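PDB 1NE2: methyltransferase small domain-containing protein, which is of unproven function but probably transfers methyl groups, as expected of a Rossmann-like, S-adenosylmethionine-dependent methyltransferase family. Local coordinates for residues Ser76-Glu88 with Val97-Tyr111. Sequence-based numbering, arbitrary orientation.
Sequences SVTAFDIDPDAIE and VNFMVADVSEISGKY
Phe80, on strand 76-81, takes Ile107, which follows the 3-10 segment 104-106, over one ring face. Strands 76-81 and 98-101 pair in parallel as the two strands of a right-handed beta-alpha-beta crossover in a Rossmann-like methyltransferase sheet, in which 98-101 is one of the two edge strands within this chain. The ladder runs from Asn98 N, 2.9 Å from Val77 O, to Ala102 N on Asp81 O, with a weak rung from Asp81 N to Met100 O. Packing is dense around the Phe80 ring: CG lies between the backbone N and the carbonyl carbon (chi1 69°), a setting that brings the ring against Ile107 CG1, a CH-pi contact 3.8 Å from the centroid, and Val104 CB, 4.1 Å from Phe80 CE1. Cut back to an alanine, this position is likely to leave Ile107 and Val104 without the ring they rest on, opening a gap between strand and 3-10 segment. On the other sheet face, Ala79 CB meets Phe99 CD1 at 3.6 Å, and helix 84-88 lays Ile87 CG1 against Val101 CG2 at 3.7 Å. Contact thins at exposed Ile82, whose CD1 only grazes Asp103 CB at 4.2 Å. Near the second subunit, whose Glu75 is Asn98's stronger polar partner, the amide still gives Thr78 a nearly in-plane bond, Asn98 ND2 to Thr78 OG1 at 3.1 Å and 160°.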
ATOM      1  N   SER B  76      -4.198   2.162   3.600  1.00 16.85           N
ATOM      2  CA  SER B  76      -3.039   1.303   3.811  1.00 17.27           C
ATOM      3  C   SER B  76      -1.813   2.190   3.858  1.00 17.94           C
ATOM      4  O   SER B  76      -1.740   3.194   3.147  1.00 18.44           O
ATOM      5  CB  SER B  76      -2.913   0.266   2.685  1.00 20.98           C
ATOM      6  OG  SER B  76      -2.945   0.876   1.411  1.00 32.51           O
ATOM      7  N   VAL B  77      -0.862   1.844   4.718  1.00 15.58           N
ATOM      8  CA  VAL B  77       0.355   2.631   4.828  1.00 14.39           C
ATOM      9  C   VAL B  77       1.561   1.706   4.790  1.00 15.47           C
ATOM     10  O   VAL B  77       1.630   0.715   5.518  1.00 16.21           O
ATOM     11  CB  VAL B  77       0.411   3.446   6.144  1.00 14.14           C
ATOM     12  CG1 VAL B  77       1.667   4.311   6.152  1.00 13.36           C
ATOM     13  CG2 VAL B  77      -0.835   4.329   6.283  1.00 14.23           C
ATOM     14  N   THR B  78       2.505   2.030   3.920  1.00 14.81           N
ATOM     15  CA  THR B  78       3.724   1.250   3.793  1.00 14.53           C
ATOM     16  C   THR B  78       4.842   2.260   4.028  1.00 14.31           C
ATOM     17  O   THR B  78       4.722   3.422   3.649  1.00 14.75           O
ATOM     18  CB  THR B  78       3.801   0.608   2.393  1.00 16.87           C
ATOM     19  OG1 THR B  78       2.798  -0.418   2.298  1.00 16.20           O
ATOM     20  CG2 THR B  78       5.176   0.011   2.133  1.00 14.97           C
ATOM     21  N   ALA B  79       5.910   1.843   4.690  1.00 14.03           N
ATOM     22  CA  ALA B  79       6.998   2.772   4.976  1.00 13.02           C
ATOM     23  C   ALA B  79       8.310   2.014   5.005  1.00 16.11           C
ATOM     24  O   ALA B  79       8.362   0.892   5.492  1.00 19.14           O
ATOM     25  CB  ALA B  79       6.755   3.458   6.322  1.00 15.72           C
ATOM     26  N   PHE B  80       9.370   2.632   4.498  1.00 16.17           N
ATOM     27  CA  PHE B  80      10.663   1.966   4.459  1.00 16.41           C
ATOM     28  C   PHE B  80      11.822   2.879   4.820  1.00 18.50           C
ATOM     29  O   PHE B  80      11.734   4.104   4.719  1.00 17.66           O
ATOM     30  CB  PHE B  80      10.889   1.377   3.065  1.00 16.90           C
ATOM     31  CG  PHE B  80      11.088   2.413   1.987  1.00 15.56           C
ATOM     32  CD1 PHE B  80      12.364   2.879   1.676  1.00 17.44           C
ATOM     33  CD2 PHE B  80       9.999   2.907   1.272  1.00 16.91           C
ATOM     34  CE1 PHE B  80      12.552   3.823   0.662  1.00 19.06           C
ATOM     35  CE2 PHE B  80      10.171   3.848   0.258  1.00 16.17           C
ATOM     36  CZ  PHE B  80      11.451   4.307  -0.048  1.00 16.82           C
ATOM     37  N   ASP B  81      12.915   2.259   5.250  1.00 19.43           N
ATOM     38  CA  ASP B  81      14.124   2.976   5.620  1.00 19.76           C
ATOM     39  C   ASP B  81      15.258   1.985   5.428  1.00 21.18           C
ATOM     40  O   ASP B  81      15.058   0.778   5.535  1.00 19.21           O
ATOM     41  CB  ASP B  81      14.089   3.415   7.086  1.00 18.92           C
ATOM     42  CG  ASP B  81      15.078   4.531   7.379  1.00 24.90           C
ATOM     43  OD1 ASP B  81      14.675   5.708   7.306  1.00 23.19           O
ATOM     44  OD2 ASP B  81      16.264   4.238   7.661  1.00 26.60           O
ATOM     45  N   ILE B  82      16.446   2.495   5.147  1.00 22.75           N
ATOM     46  CA  ILE B  82      17.594   1.628   4.946  1.00 28.78           C
ATOM     47  C   ILE B  82      18.132   1.129   6.285  1.00 28.93           C
ATOM     48  O   ILE B  82      18.779   0.083   6.350  1.00 28.53           O
ATOM     49  CB  ILE B  82      18.716   2.378   4.200  1.00 29.12           C
ATOM     50  CG1 ILE B  82      19.867   1.419   3.880  1.00 33.45           C
ATOM     51  CG2 ILE B  82      19.198   3.551   5.039  1.00 29.65           C
ATOM     52  CD1 ILE B  82      19.473   0.277   2.967  1.00 34.40           C
ATOM     53  N   ASP B  83      17.842   1.873   7.349  1.00 26.12           N
ATOM     54  CA  ASP B  83      18.319   1.542   8.694  1.00 27.49           C
ATOM     55  C   ASP B  83      17.401   0.610   9.483  1.00 26.58           C
ATOM     56  O   ASP B  83      16.288   0.983   9.850  1.00 23.02           O
ATOM     57  CB  ASP B  83      18.529   2.835   9.483  1.00 29.90           C
ATOM     58  CG  ASP B  83      19.182   2.600  10.834  1.00 34.85           C
ATOM     59  OD1 ASP B  83      19.388   3.589  11.567  1.00 38.42           O
ATOM     60  OD2 ASP B  83      19.492   1.437  11.162  1.00 37.26           O
ATOM     61  N   PRO B  84      17.868  -0.617   9.777  1.00 24.31           N
ATOM     62  CA  PRO B  84      17.040  -1.562  10.533  1.00 23.83           C
ATOM     63  C   PRO B  84      16.709  -1.099  11.952  1.00 23.98           C
ATOM     64  O   PRO B  84      15.680  -1.474  12.507  1.00 23.64           O
ATOM     65  CB  PRO B  84      17.871  -2.846  10.510  1.00 26.52           C
ATOM     66  CG  PRO B  84      19.275  -2.331  10.448  1.00 29.11           C
ATOM     67  CD  PRO B  84      19.166  -1.220   9.433  1.00 27.48           C
ATOM     68  N   ASP B  85      17.580  -0.293  12.547  1.00 23.74           N
ATOM     69  CA  ASP B  85      17.318   0.201  13.895  1.00 26.68           C
ATOM     70  C   ASP B  85      16.136   1.164  13.863  1.00 26.98           C
ATOM     71  O   ASP B  85      15.304   1.174  14.771  1.00 25.33           O
ATOM     72  CB  ASP B  85      18.557   0.897  14.464  1.00 29.99           C
ATOM     73  CG  ASP B  85      19.652  -0.084  14.838  1.00 37.49           C
ATOM     74  OD1 ASP B  85      19.391  -0.968  15.681  1.00 39.39           O
ATOM     75  OD2 ASP B  85      20.772   0.028  14.292  1.00 42.26           O
ATOM     76  N   ALA B  86      16.058   1.967  12.807  1.00 25.59           N
ATOM     77  CA  ALA B  86      14.956   2.908  12.673  1.00 25.92           C
ATOM     78  C   ALA B  86      13.640   2.136  12.527  1.00 23.09           C
ATOM     79  O   ALA B  86      12.647   2.453  13.181  1.00 24.89           O
ATOM     80  CB  ALA B  86      15.176   3.812  11.461  1.00 27.43           C
ATOM     81  N   ILE B  87      13.642   1.116  11.675  1.00 23.12           N
ATOM     82  CA  ILE B  87      12.442   0.318  11.448  1.00 21.76           C
ATOM     83  C   ILE B  87      11.993  -0.402  12.716  1.00 23.03           C
ATOM     84  O   ILE B  87      10.796  -0.514  12.988  1.00 23.11           O
ATOM     85  CB  ILE B  87      12.665  -0.703  10.306  1.00 19.58           C
ATOM     86  CG1 ILE B  87      12.832   0.044   8.974  1.00 22.29           C
ATOM     87  CG2 ILE B  87      11.498  -1.678  10.221  1.00 21.79           C
ATOM     88  CD1 ILE B  87      11.653   0.973   8.613  1.00 22.25           C
ATOM     89  N   GLU B  88      12.955  -0.878  13.499  1.00 22.80           N
ATOM     90  CA  GLU B  88      12.632  -1.563  14.741  1.00 25.18           C
ATOM     91  C   GLU B  88      11.855  -0.613  15.651  1.00 24.33           C
ATOM     92  O   GLU B  88      10.870  -1.006  16.272  1.00 27.25           O
ATOM     93  CB  GLU B  88      13.921  -2.037  15.425  1.00 30.00           C
ATOM     94  CG  GLU B  88      13.716  -2.948  16.630  1.00 34.29           C
ATOM     95  CD  GLU B  88      13.241  -2.203  17.863  1.00 38.75           C
ATOM     96  OE1 GLU B  88      13.892  -1.208  18.247  1.00 40.79           O
ATOM     97  OE2 GLU B  88      12.222  -2.617  18.451  1.00 43.90           O
ATOM     98  N   VAL B  97       1.087  -0.088  10.607  1.00 20.26           N
ATOM     99  CA  VAL B  97       1.786   0.295   9.388  1.00 18.48           C
ATOM    100  C   VAL B  97       2.699  -0.815   8.881  1.00 19.30           C
ATOM    101  O   VAL B  97       3.327  -1.530   9.668  1.00 19.71           O
ATOM    102  CB  VAL B  97       2.643   1.551   9.617  1.00 18.23           C
ATOM    103  CG1 VAL B  97       3.582   1.770   8.437  1.00 19.49           C
ATOM    104  CG2 VAL B  97       1.741   2.767   9.818  1.00 21.32           C
ATOM    105  N   ASN B  98       2.762  -0.950   7.561  1.00 16.04           N
ATOM    106  CA  ASN B  98       3.606  -1.947   6.923  1.00 17.51           C
ATOM    107  C   ASN B  98       5.031  -1.392   6.805  1.00 17.91           C
ATOM    108  O   ASN B  98       5.396  -0.801   5.787  1.00 17.27           O
ATOM    109  CB  ASN B  98       3.029  -2.290   5.539  1.00 15.98           C
ATOM    110  CG  ASN B  98       3.919  -3.228   4.742  1.00 17.96           C
ATOM    111  OD1 ASN B  98       4.584  -4.108   5.302  1.00 14.82           O
ATOM    112  ND2 ASN B  98       3.926  -3.053   3.423  1.00 18.56           N
ATOM    113  N   PHE B  99       5.825  -1.573   7.862  1.00 17.33           N
ATOM    114  CA  PHE B  99       7.212  -1.108   7.882  1.00 18.05           C
ATOM    115  C   PHE B  99       8.160  -2.161   7.323  1.00 19.87           C
ATOM    116  O   PHE B  99       7.969  -3.356   7.531  1.00 19.49           O
ATOM    117  CB  PHE B  99       7.649  -0.774   9.311  1.00 18.81           C
ATOM    118  CG  PHE B  99       7.104   0.524   9.828  1.00 18.38           C
ATOM    119  CD1 PHE B  99       7.565   1.739   9.327  1.00 16.79           C
ATOM    120  CD2 PHE B  99       6.146   0.533  10.837  1.00 18.30           C
ATOM    121  CE1 PHE B  99       7.081   2.943   9.828  1.00 19.79           C
ATOM    122  CE2 PHE B  99       5.657   1.731  11.342  1.00 19.92           C
ATOM    123  CZ  PHE B  99       6.125   2.938  10.839  1.00 18.87           C
HETATM  124  N   MSE B 100       9.193  -1.710   6.623  1.00 19.73           N
HETATM  125  CA  MSE B 100      10.167  -2.621   6.042  1.00 21.32           C
HETATM  126  C   MSE B 100      11.521  -1.957   5.884  1.00 22.07           C
HETATM  127  O   MSE B 100      11.618  -0.740   5.722  1.00 20.29           O
HETATM  128  CB  MSE B 100       9.679  -3.091   4.671  1.00 27.31           C
HETATM  129  CG  MSE B 100       9.362  -1.932   3.735  1.00 33.45           C
HETATM  130 SE   MSE B 100       8.664  -2.498   2.041  0.65 49.25          SE
HETATM  131  CE  MSE B 100       6.893  -2.982   2.617  1.00 46.02           C
ATOM    132  N   VAL B 101      12.573  -2.766   5.948  1.00 21.94           N
ATOM    133  CA  VAL B 101      13.922  -2.265   5.753  1.00 22.32           C
ATOM    134  C   VAL B 101      14.147  -2.432   4.255  1.00 22.56           C
ATOM    135  O   VAL B 101      13.914  -3.510   3.708  1.00 24.91           O
ATOM    136  CB  VAL B 101      14.967  -3.112   6.519  1.00 24.30           C
ATOM    137  CG1 VAL B 101      16.367  -2.585   6.239  1.00 22.90           C
ATOM    138  CG2 VAL B 101      14.678  -3.069   8.012  1.00 21.14           C
ATOM    139  N   ALA B 102      14.566  -1.369   3.582  1.00 21.57           N
ATOM    140  CA  ALA B 102      14.799  -1.463   2.148  1.00 23.12           C
ATOM    141  C   ALA B 102      15.481  -0.240   1.577  1.00 23.95           C
ATOM    142  O   ALA B 102      15.387   0.857   2.127  1.00 21.52           O
ATOM    143  CB  ALA B 102      13.473  -1.686   1.416  1.00 24.00           C
ATOM    144  N   ASP B 103      16.192  -0.448   0.474  1.00 21.80           N
ATOM    145  CA  ASP B 103      16.841   0.648  -0.222  1.00 24.63           C
ATOM    146  C   ASP B 103      15.744   1.120  -1.174  1.00 22.74           C
ATOM    147  O   ASP B 103      14.882   0.328  -1.566  1.00 24.31           O
ATOM    148  CB  ASP B 103      18.042   0.152  -1.026  1.00 29.18           C
ATOM    149  CG  ASP B 103      18.690   1.255  -1.835  1.00 36.07           C
ATOM    150  OD1 ASP B 103      19.259   2.184  -1.225  1.00 42.63           O
ATOM    151  OD2 ASP B 103      18.619   1.199  -3.080  1.00 39.06           O
ATOM    152  N   VAL B 104      15.766   2.390  -1.550  1.00 23.63           N
ATOM    153  CA  VAL B 104      14.735   2.916  -2.437  1.00 22.36           C
ATOM    154  C   VAL B 104      14.683   2.194  -3.787  1.00 24.56           C
ATOM    155  O   VAL B 104      13.613   2.058  -4.387  1.00 19.92           O
ATOM    156  CB  VAL B 104      14.911   4.447  -2.639  1.00 23.13           C
ATOM    157  CG1 VAL B 104      16.215   4.743  -3.363  1.00 23.52           C
ATOM    158  CG2 VAL B 104      13.724   5.017  -3.398  1.00 22.70           C
ATOM    159  N   SER B 105      15.826   1.702  -4.255  1.00 25.15           N
ATOM    160  CA  SER B 105      15.866   0.996  -5.536  1.00 25.63           C
ATOM    161  C   SER B 105      15.021  -0.277  -5.517  1.00 24.91           C
ATOM    162  O   SER B 105      14.592  -0.763  -6.563  1.00 26.27           O
ATOM    163  CB  SER B 105      17.309   0.628  -5.891  1.00 30.40           C
ATOM    164  OG  SER B 105      17.810  -0.350  -4.996  1.00 30.86           O
ATOM    165  N   GLU B 106      14.782  -0.811  -4.322  1.00 23.72           N
ATOM    166  CA  GLU B 106      14.007  -2.042  -4.166  1.00 24.49           C
ATOM    167  C   GLU B 106      12.490  -1.856  -4.246  1.00 23.03           C
ATOM    168  O   GLU B 106      11.762  -2.821  -4.468  1.00 24.39           O
ATOM    169  CB  GLU B 106      14.335  -2.705  -2.828  1.00 27.97           C
ATOM    170  CG  GLU B 106      15.796  -2.643  -2.427  1.00 33.64           C
ATOM    171  CD  GLU B 106      16.055  -3.335  -1.099  1.00 34.75           C
ATOM    172  OE1 GLU B 106      17.073  -3.018  -0.450  1.00 39.67           O
ATOM    173  OE2 GLU B 106      15.247  -4.202  -0.707  1.00 37.01           O
ATOM    174  N   ILE B 107      12.012  -0.632  -4.048  1.00 19.53           N
ATOM    175  CA  ILE B 107      10.573  -0.362  -4.083  1.00 17.50           C
ATOM    176  C   ILE B 107       9.984  -0.626  -5.473  1.00 18.39           C
ATOM    177  O   ILE B 107      10.495  -0.138  -6.479  1.00 17.42           O
ATOM    178  CB  ILE B 107      10.285   1.088  -3.632  1.00 16.70           C
ATOM    179  CG1 ILE B 107      10.813   1.306  -2.206  1.00 16.44           C
ATOM    180  CG2 ILE B 107       8.792   1.376  -3.704  1.00 15.88           C
ATOM    181  CD1 ILE B 107      10.254   0.343  -1.164  1.00 20.37           C
ATOM    182  N   SER B 108       8.905  -1.400  -5.527  1.00 15.99           N
ATOM    183  CA  SER B 108       8.308  -1.747  -6.814  1.00 20.32           C
ATOM    184  C   SER B 108       6.786  -1.800  -6.871  1.00 20.30           C
ATOM    185  O   SER B 108       6.219  -2.188  -7.889  1.00 22.71           O
ATOM    186  CB  SER B 108       8.878  -3.090  -7.285  1.00 21.09           C
ATOM    187  OG  SER B 108       8.802  -4.070  -6.254  1.00 20.96           O
ATOM    188  N   GLY B 109       6.117  -1.421  -5.791  1.00 20.51           N
ATOM    189  CA  GLY B 109       4.664  -1.443  -5.806  1.00 18.74           C
ATOM    190  C   GLY B 109       4.070  -0.097  -6.182  1.00 19.73           C
ATOM    191  O   GLY B 109       4.797   0.886  -6.342  1.00 19.86           O
ATOM    192  N   LYS B 110       2.746  -0.058  -6.332  1.00 18.66           N
ATOM    193  CA  LYS B 110       2.025   1.168  -6.679  1.00 19.67           C
ATOM    194  C   LYS B 110       1.243   1.673  -5.465  1.00 18.28           C
ATOM    195  O   LYS B 110       0.637   0.879  -4.737  1.00 16.59           O
ATOM    196  CB  LYS B 110       1.056   0.896  -7.836  1.00 21.72           C
ATOM    197  CG  LYS B 110       0.127   2.052  -8.173  1.00 32.19           C
ATOM    198  CD  LYS B 110      -0.836   1.670  -9.297  1.00 37.40           C
ATOM    199  CE  LYS B 110      -1.818   2.797  -9.614  1.00 41.52           C
ATOM    200  NZ  LYS B 110      -1.148   4.039 -10.096  1.00 43.64           N
ATOM    201  N   TYR B 111       1.257   2.989  -5.259  1.00 18.70           N
ATOM    202  CA  TYR B 111       0.571   3.629  -4.130  1.00 16.73           C
ATOM    203  C   TYR B 111      -0.027   4.964  -4.574  1.00 17.59           C
ATOM    204  O   TYR B 111       0.523   5.630  -5.448  1.00 19.67           O
ATOM    205  CB  TYR B 111       1.574   3.892  -2.999  1.00 15.62           C
ATOM    206  CG  TYR B 111       2.291   2.650  -2.541  1.00 16.30           C
ATOM    207  CD1 TYR B 111       1.721   1.822  -1.581  1.00 15.01           C
ATOM    208  CD2 TYR B 111       3.496   2.251  -3.130  1.00 17.46           C
ATOM    209  CE1 TYR B 111       2.317   0.622  -1.215  1.00 16.88           C
ATOM    210  CE2 TYR B 111       4.106   1.040  -2.771  1.00 14.71           C
ATOM    211  CZ  TYR B 111       3.500   0.232  -1.809  1.00 17.99           C
ATOM    212  OH  TYR B 111       4.047  -0.978  -1.439  1.00 17.52           O
TER